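Local coordinates for chloride intracellular channel exc-4 (Caenorhabditis elegans, PDB 2YV9), which may insert into membranes to form chloride channels and is required to regulate lumen size in the growing excretory canal, at residues Q15-A26 against G54-V65. Sequence-based numbering, arbitrary orientation. Where two conformers were deposited one is given.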
loop_
_atom_site.group_PDB
_atom_site.type_symbol
_atom_site.label_atom_id
_atom_site.label_comp_id
_atom_site.label_asym_id
_atom_site.label_seq_id
_atom_site.Cartn_x
_atom_site.Cartn_y
_atom_site.Cartn_z
ATOM N N GLN A 15 -19.499 16.137 15.215
ATOM C CA GLN A 15 -19.813 15.543 13.913
ATOM C C GLN A 15 -19.560 16.468 12.705
ATOM O O GLN A 15 -19.819 16.078 11.569
ATOM C CB GLN A 15 -21.254 14.995 13.894
ATOM C CG GLN A 15 -21.430 13.633 14.597
ATOM C CD GLN A 15 -21.665 13.735 16.105
ATOM O OE1 GLN A 15 -21.704 14.825 16.676
ATOM N NE2 GLN A 15 -21.829 12.584 16.751
ATOM N N SER A 16 -19.044 17.673 12.942
ATOM C CA SER A 16 -18.614 18.568 11.861
ATOM C C SER A 16 -17.348 18.052 11.186
ATOM O O SER A 16 -17.246 18.057 9.962
ATOM C CB SER A 16 -18.339 19.984 12.391
ATOM O OG SER A 16 -17.664 20.787 11.429
ATOM N N LYS A 17 -16.371 17.645 11.993
ATOM C CA LYS A 17 -15.073 17.239 11.448
ATOM C C LYS A 17 -15.156 15.855 10.844
ATOM O O LYS A 17 -15.968 15.018 11.269
ATOM C CB LYS A 17 -13.951 17.260 12.478
ATOM C CG LYS A 17 -14.261 16.657 13.812
ATOM C CD LYS A 17 -14.446 17.735 14.871
ATOM C CE LYS A 17 -13.959 17.279 16.237
ATOM N NZ LYS A 17 -14.170 18.362 17.246
ATOM N N PRO A 18 -14.323 15.621 9.827
ATOM C CA PRO A 18 -14.370 14.334 9.127
ATOM C C PRO A 18 -14.152 13.125 10.039
ATOM O O PRO A 18 -13.381 13.200 11.005
ATOM C CB PRO A 18 -13.250 14.452 8.099
ATOM C CG PRO A 18 -12.411 15.610 8.527
ATOM C CD PRO A 18 -13.311 16.529 9.267
ATOM N N LEU A 19 -14.858 12.032 9.740
ATOM C CA LEU A 19 -14.711 10.772 10.432
ATOM C C LEU A 19 -13.914 9.858 9.519
ATOM O O LEU A 19 -14.375 9.540 8.411
ATOM C CB LEU A 19 -16.070 10.107 10.739
ATOM C CG LEU A 19 -15.999 8.664 11.254
ATOM C CD1 LEU A 19 -15.170 8.635 12.573
ATOM C CD2 LEU A 19 -17.399 8.073 11.440
ATOM N N LEU A 20 -12.725 9.462 9.982
ATOM C CA LEU A 20 -11.826 8.560 9.244
ATOM C C LEU A 20 -11.719 7.271 10.042
ATOM O O LEU A 20 -11.378 7.317 11.239
ATOM C CB LEU A 20 -10.455 9.204 9.096
ATOM C CG LEU A 20 -10.416 10.569 8.399
ATOM C CD1 LEU A 20 -9.010 11.233 8.449
ATOM C CD2 LEU A 20 -10.958 10.453 6.977
ATOM N N GLU A 21 -12.073 6.144 9.422
ATOM C CA GLU A 21 -11.966 4.840 10.066
ATOM C C GLU A 21 -10.749 4.157 9.453
ATOM O O GLU A 21 -10.570 4.184 8.245
ATOM C CB GLU A 21 -13.250 4.022 9.880
ATOM C CG GLU A 21 -14.502 4.815 10.278
ATOM C CD GLU A 21 -15.800 4.134 9.892
ATOM O OE1 GLU A 21 -16.012 2.975 10.319
ATOM O OE2 GLU A 21 -16.622 4.774 9.191
ATOM N N LEU A 22 -9.879 3.641 10.313
ATOM C CA LEU A 22 -8.706 2.898 9.899
ATOM C C LEU A 22 -8.858 1.449 10.303
ATOM O O LEU A 22 -9.110 1.149 11.471
ATOM C CB LEU A 22 -7.476 3.479 10.572
ATOM C CG LEU A 22 -6.173 2.836 10.099
ATOM C CD1 LEU A 22 -5.835 3.239 8.670
ATOM C CD2 LEU A 22 -5.075 3.285 11.032
ATOM N N TYR A 23 -8.694 0.559 9.320
ATOM C CA TYR A 23 -8.740 -0.872 9.539
ATOM C C TYR A 23 -7.290 -1.310 9.562
ATOM O O TYR A 23 -6.536 -0.974 8.660
ATOM C CB TYR A 23 -9.471 -1.573 8.387
ATOM C CG TYR A 23 -10.967 -1.367 8.399
ATOM C CD1 TYR A 23 -11.820 -2.312 8.932
ATOM C CD2 TYR A 23 -11.522 -0.179 7.926
ATOM C CE1 TYR A 23 -13.190 -2.109 8.949
ATOM C CE2 TYR A 23 -12.886 0.018 7.930
ATOM C CZ TYR A 23 -13.713 -0.942 8.445
ATOM O OH TYR A 23 -15.078 -0.714 8.453
ATOM N N VAL A 24 -6.905 -2.026 10.600
ATOM C CA VAL A 24 -5.543 -2.489 10.793
ATOM C C VAL A 24 -5.516 -4.023 10.869
ATOM O O VAL A 24 -6.438 -4.647 11.355
ATOM C CB VAL A 24 -4.878 -1.857 12.034
ATOM C CG1 VAL A 24 -4.817 -0.292 11.878
ATOM C CG2 VAL A 24 -5.563 -2.299 13.356
ATOM N N LYS A 25 -4.405 -4.603 10.432
ATOM C CA LYS A 25 -4.213 -6.030 10.550
ATOM C C LYS A 25 -4.209 -6.465 12.018
ATOM O O LYS A 25 -3.482 -5.908 12.823
ATOM C CB LYS A 25 -2.883 -6.423 9.902
ATOM C CG LYS A 25 -2.659 -7.927 9.913
ATOM C CD LYS A 25 -1.222 -8.376 9.609
ATOM C CE LYS A 25 -1.081 -9.884 9.949
ATOM N NZ LYS A 25 -1.192 -10.185 11.454
ATOM N N ALA A 26 -5.033 -7.462 12.363
ATOM C CA ALA A 26 -5.105 -7.985 13.715
ATOM C C ALA A 26 -3.936 -8.926 14.026
ATOM O O ALA A 26 -3.360 -9.567 13.135
ATOM C CB ALA A 26 -6.456 -8.769 13.912
ATOM N N GLY A 54 -8.289 17.788 17.515
ATOM C CA GLY A 54 -9.675 18.026 17.075
ATOM C C GLY A 54 -9.888 18.268 15.590
ATOM O O GLY A 54 -10.947 18.757 15.187
ATOM N N VAL A 55 -8.911 17.907 14.759
ATOM C CA VAL A 55 -9.032 18.089 13.312
ATOM C C VAL A 55 -9.903 16.969 12.692
ATOM O O VAL A 55 -10.598 17.197 11.697
ATOM C CB VAL A 55 -7.616 18.145 12.656
ATOM C CG1 VAL A 55 -7.648 17.891 11.154
ATOM C CG2 VAL A 55 -6.920 19.489 12.951
ATOM N N ALA A 56 -9.857 15.770 13.256
ATOM C CA ALA A 56 -10.644 14.644 12.725
ATOM C C ALA A 56 -11.200 13.780 13.864
ATOM O O ALA A 56 -10.633 13.752 14.952
ATOM C CB ALA A 56 -9.772 13.785 11.789
ATOM N N ARG A 57 -12.324 13.112 13.610
ATOM C CA ARG A 57 -12.767 11.991 14.390
ATOM C C ARG A 57 -12.137 10.743 13.754
ATOM O O ARG A 57 -12.079 10.613 12.519
ATOM C CB ARG A 57 -14.269 11.851 14.379
ATOM C CG ARG A 57 -14.998 13.032 15.008
ATOM C CD ARG A 57 -16.498 12.870 14.815
ATOM N NE ARG A 57 -16.897 13.216 13.452
ATOM C CZ ARG A 57 -17.870 12.627 12.760
ATOM N NH1 ARG A 57 -18.590 11.645 13.287
ATOM N NH2 ARG A 57 -18.141 13.037 11.527
ATOM N N VAL A 58 -11.688 9.835 14.606
ATOM C CA VAL A 58 -10.984 8.656 14.144
ATOM C C VAL A 58 -11.434 7.451 14.948
ATOM O O VAL A 58 -11.480 7.491 16.186
ATOM C CB VAL A 58 -9.452 8.820 14.331
ATOM C CG1 VAL A 58 -8.652 7.590 13.796
ATOM C CG2 VAL A 58 -8.975 10.089 13.729
ATOM N N GLU A 59 -11.743 6.369 14.232
ATOM C CA GLU A 59 -12.001 5.086 14.843
ATOM C C GLU A 59 -10.990 4.119 14.256
ATOM O O GLU A 59 -10.568 4.301 13.130
ATOM C CB GLU A 59 -13.433 4.623 14.554
ATOM C CG GLU A 59 -14.502 5.531 15.180
ATOM C CD GLU A 59 -15.925 5.124 14.806
ATOM O OE1 GLU A 59 -16.092 4.296 13.880
ATOM O OE2 GLU A 59 -16.869 5.646 15.440
ATOM N N VAL A 60 -10.556 3.143 15.041
ATOM C CA VAL A 60 -9.692 2.101 14.552
ATOM C C VAL A 60 -10.316 0.745 14.843
ATOM O O VAL A 60 -10.787 0.522 15.960
ATOM C CB VAL A 60 -8.297 2.138 15.218
ATOM C CG1 VAL A 60 -7.409 0.969 14.661
ATOM C CG2 VAL A 60 -7.627 3.464 14.970
ATOM N N LYS A 61 -10.244 -0.161 13.860
ATOM C CA LYS A 61 -10.802 -1.516 13.956
ATOM C C LYS A 61 -9.806 -2.543 13.453
ATOM O O LYS A 61 -9.163 -2.314 12.437
ATOM C CB LYS A 61 -12.076 -1.630 13.122
ATOM C CG LYS A 61 -13.200 -0.755 13.624
ATOM C CD LYS A 61 -14.456 -0.867 12.781
ATOM C CE LYS A 61 -15.545 0.076 13.287
ATOM N NZ LYS A 61 -15.889 -0.165 14.716
ATOM N N THR A 62 -9.705 -3.668 14.163
ATOM C CA THR A 62 -8.778 -4.722 13.809
ATOM C C THR A 62 -9.466 -5.752 12.928
ATOM O O THR A 62 -10.635 -6.060 13.126
ATOM C CB THR A 62 -8.216 -5.461 15.048
ATOM O OG1 THR A 62 -9.266 -6.254 15.644
ATOM C CG2 THR A 62 -7.570 -4.458 16.091
ATOM N N VAL A 63 -8.722 -6.319 11.989
ATOM C CA VAL A 63 -9.259 -7.308 11.076
ATOM C C VAL A 63 -8.322 -8.485 10.867
ATOM O O VAL A 63 -7.096 -8.359 10.805
ATOM C CB VAL A 63 -9.579 -6.641 9.709
ATOM C CG1 VAL A 63 -9.907 -7.680 8.662
ATOM C CG2 VAL A 63 -10.716 -5.666 9.860
ATOM N N ASN A 64 -8.920 -9.663 10.734
ATOM C CA ASN A 64 -8.214 -10.837 10.341
ATOM C C ASN A 64 -8.219 -10.823 8.826
ATOM O O ASN A 64 -9.262 -10.975 8.195
ATOM C CB ASN A 64 -8.961 -12.052 10.903
ATOM C CG ASN A 64 -8.240 -13.327 10.688
ATOM O OD1 ASN A 64 -7.487 -13.479 9.731
ATOM N ND2 ASN A 64 -8.506 -14.300 11.563
ATOM N N VAL A 65 -7.062 -10.574 8.233
ATOM C CA VAL A 65 -6.959 -10.467 6.785
ATOM C C VAL A 65 -7.354 -11.745 6.053
ATOM O O VAL A 65 -7.545 -11.744 4.826
ATOM C CB VAL A 65 -5.528 -10.088 6.341
ATOM C CG1 VAL A 65 -5.137 -8.708 6.890
ATOM C CG2 VAL A 65 -4.528 -11.166 6.766
HETATM O O HOH W 1 -4.691 -10.705 10.593
#
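R57 meets K17 O edge-on with two nitrogens, NE and NH2, each 3.0 Å from K17 O, which lies only 4° out of the guanidinium plane. The bend at chi3 (-77°) turns the group side-on to that carbonyl, while L19 CB covers one face and Q15 CA the other, each 3.6 Å from the plane; NH2 also forms a salt bridge with E86. Replacing R57 with alanine is likely to leave K17 O without both donors, E86 without its mate and a gap between Q15 and L19. Beyond this point the backbones pair in parallel register from L19–R57 to K25–V63, with bonds such as L20 N to R57 O (171° at the hydrogen). These are the two parallel strands of the beta-alpha-beta unit in the thioredoxin-like N-terminal domain of this GST-fold protein. On the helix-covered side, V24 CG2 lies 4.0 Å from V60 CG1, and W44 of the connecting helix 38-52 touches L22 and V60. On the opposite face the outer strand is the loose part: E59 and K61 are exposed, whereas E21 is buried. Farther along, V63 CG2 meets the Y23 ring edge-on, 3.7 Å from CD1.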